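Local coordinates for transcription initiation factor TFIID subunit 5 (Encephalitozoon cuniculi, PDB 2J4B), which probably serves, as a WD-repeat subunit of the TFIID and SAGA complexes, in regulating transcription initiation by RNA polymerase II, the present chain being its N-terminal domain, at residues Y12-K16 / L33-F38. Residues are numbered along the deposited sequence.
Sequences YVSLK and LLYPLF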
loop_
_atom_site.group_PDB
_atom_site.type_symbol
_atom_site.label_atom_id
_atom_site.label_comp_id
_atom_site.label_asym_id
_atom_site.label_seq_id
_atom_site.Cartn_x
_atom_site.Cartn_y
_atom_site.Cartn_z
ATOM N N TYR A 12 -5.201 -6.464 -2.057
ATOM C CA TYR A 12 -5.374 -5.307 -1.201
ATOM C C TYR A 12 -6.605 -5.466 -0.312
ATOM O O TYR A 12 -6.515 -5.346 0.907
ATOM C CB TYR A 12 -5.503 -4.051 -2.059
ATOM C CG TYR A 12 -5.743 -2.791 -1.264
ATOM C CD1 TYR A 12 -4.679 -2.031 -0.804
ATOM C CD2 TYR A 12 -7.027 -2.360 -0.984
ATOM C CE1 TYR A 12 -4.884 -0.886 -0.079
ATOM C CE2 TYR A 12 -7.246 -1.212 -0.260
ATOM C CZ TYR A 12 -6.173 -0.476 0.189
ATOM O OH TYR A 12 -6.386 0.675 0.913
ATOM N N VAL A 13 -7.750 -5.738 -0.930
ATOM C CA VAL A 13 -8.995 -6.004 -0.205
ATOM C C VAL A 13 -8.876 -7.122 0.833
ATOM O O VAL A 13 -9.300 -6.969 1.972
ATOM C CB VAL A 13 -10.131 -6.398 -1.184
ATOM C CG1 VAL A 13 -11.386 -6.785 -0.411
ATOM C CG2 VAL A 13 -10.421 -5.255 -2.179
ATOM N N SER A 14 -8.321 -8.255 0.425
ATOM C CA SER A 14 -8.203 -9.425 1.297
ATOM C C SER A 14 -7.298 -9.138 2.513
ATOM O O SER A 14 -7.565 -9.605 3.630
ATOM C CB SER A 14 -7.684 -10.615 0.484
ATOM O OG SER A 14 -6.827 -11.439 1.253
ATOM N N LEU A 15 -6.242 -8.359 2.291
ATOM C CA LEU A 15 -5.438 -7.819 3.381
ATOM C C LEU A 15 -6.241 -6.837 4.228
ATOM O O LEU A 15 -6.286 -6.946 5.443
ATOM C CB LEU A 15 -4.202 -7.121 2.834
ATOM C CG LEU A 15 -3.334 -6.398 3.869
ATOM C CD1 LEU A 15 -2.842 -7.339 4.968
ATOM C CD2 LEU A 15 -2.186 -5.704 3.151
ATOM N N LYS A 16 -6.877 -5.874 3.580
ATOM C CA LYS A 16 -7.729 -4.917 4.281
ATOM C C LYS A 16 -8.748 -5.609 5.193
ATOM O O LYS A 16 -8.930 -5.206 6.334
ATOM C CB LYS A 16 -8.455 -4.030 3.276
ATOM C CG LYS A 16 -9.312 -2.947 3.899
ATOM C CD LYS A 16 -10.007 -2.116 2.826
ATOM C CE LYS A 16 -11.193 -1.379 3.391
ATOM N NZ LYS A 16 -12.018 -0.768 2.322
ATOM N N LEU A 33 -0.002 0.273 6.843
ATOM C CA LEU A 33 0.441 -0.522 5.715
ATOM C C LEU A 33 -0.422 -0.317 4.469
ATOM O O LEU A 33 0.068 -0.450 3.355
ATOM C CB LEU A 33 0.453 -2.005 6.100
ATOM C CG LEU A 33 0.865 -3.002 5.011
ATOM C CD1 LEU A 33 2.232 -2.692 4.360
ATOM C CD2 LEU A 33 0.865 -4.435 5.550
ATOM N N LEU A 34 -1.707 -0.024 4.632
ATOM C CA LEU A 34 -2.576 0.076 3.459
ATOM C C LEU A 34 -2.319 1.311 2.582
ATOM O O LEU A 34 -2.620 1.280 1.393
ATOM C CB LEU A 34 -4.042 0.017 3.847
ATOM C CG LEU A 34 -4.523 -1.246 4.577
ATOM C CD1 LEU A 34 -6.024 -1.070 4.969
ATOM C CD2 LEU A 34 -4.262 -2.559 3.784
ATOM N N TYR A 35 -1.766 2.386 3.145
ATOM C CA TYR A 35 -1.594 3.624 2.375
ATOM C C TYR A 35 -0.527 3.524 1.289
ATOM O O TYR A 35 -0.821 3.802 0.118
ATOM C CB TYR A 35 -1.278 4.834 3.265
ATOM C CG TYR A 35 -0.968 6.087 2.448
ATOM C CD1 TYR A 35 -1.922 6.643 1.608
ATOM C CD2 TYR A 35 0.270 6.688 2.501
ATOM C CE1 TYR A 35 -1.657 7.762 0.882
ATOM C CE2 TYR A 35 0.549 7.821 1.775
ATOM C CZ TYR A 35 -0.418 8.364 0.967
ATOM O OH TYR A 35 -0.148 9.502 0.216
ATOM N N PRO A 36 0.718 3.171 1.674
ATOM C CA PRO A 36 1.761 2.945 0.667
ATOM C C PRO A 36 1.424 1.809 -0.293
ATOM O O PRO A 36 1.693 1.920 -1.472
ATOM C CB PRO A 36 3.004 2.616 1.502
ATOM C CG PRO A 36 2.486 2.228 2.838
ATOM C CD PRO A 36 1.235 2.988 3.039
ATOM N N LEU A 37 0.822 0.738 0.194
ATOM C CA LEU A 37 0.395 -0.332 -0.691
ATOM C C LEU A 37 -0.618 0.174 -1.731
ATOM O O LEU A 37 -0.531 -0.159 -2.916
ATOM C CB LEU A 37 -0.236 -1.453 0.121
ATOM C CG LEU A 37 -0.796 -2.630 -0.683
ATOM C CD1 LEU A 37 0.169 -3.120 -1.802
ATOM C CD2 LEU A 37 -1.162 -3.771 0.305
ATOM N N PHE A 38 -1.578 0.966 -1.255
ATOM C CA PHE A 38 -2.606 1.595 -2.081
ATOM C C PHE A 38 -2.049 2.444 -3.226
ATOM O O PHE A 38 -2.422 2.275 -4.378
ATOM C CB PHE A 38 -3.481 2.468 -1.185
ATOM C CG PHE A 38 -4.412 3.378 -1.919
ATOM C CD1 PHE A 38 -5.592 2.898 -2.460
ATOM C CD2 PHE A 38 -4.142 4.735 -2.012
ATOM C CE1 PHE A 38 -6.482 3.760 -3.105
ATOM C CE2 PHE A 38 -5.030 5.611 -2.642
ATOM C CZ PHE A 38 -6.195 5.119 -3.188
#
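The local axes of helices 12-16 and 34-38 run antiparallel (176°), 11.4 Å apart at closest approach; the CA of K16 lies nearest that of L34 (7.2 Å), and the CA of Y12 nearest that of F38 (7.5 Å). The gap is filled largely by apolar side chains, and the two segments together bury 350 Å². L33 contributes marginally, its CD2 lying 4.1 Å from L15 CD2. L34 points directly across and meets three residues: its CD2 is 3.8 Å from L15 CD2, its CD1 is 3.9 Å from the aliphatic CG of K16, and its carbonyl O lies 3.5 Å from Y12 CE1, at the ring edge. That oxygen already accepts the helical hydrogen bond from F38 N (2.9 Å). One turn on, L37 sends CD2 to 3.6 Å from L15 CD2 and sets CG 3.9 Å from Y12 CD1, so L15 CD2 contacts all three leucines. F38 closes the row, its CB 3.8 Å from Y12 CE1. The polar ends find partners elsewhere: Y12 OH hydrogen-bonds H65, and K16 NZ forms a salt bridge with D64. Within this largely helical NTD2 domain the contact joins helices 8-21 and 34-47 near the chain centre, with helix 51-61 packing on Y12 and F38, helix 69-75 touching F38, and helices 104-116 and 120-129 meeting L15 and L33.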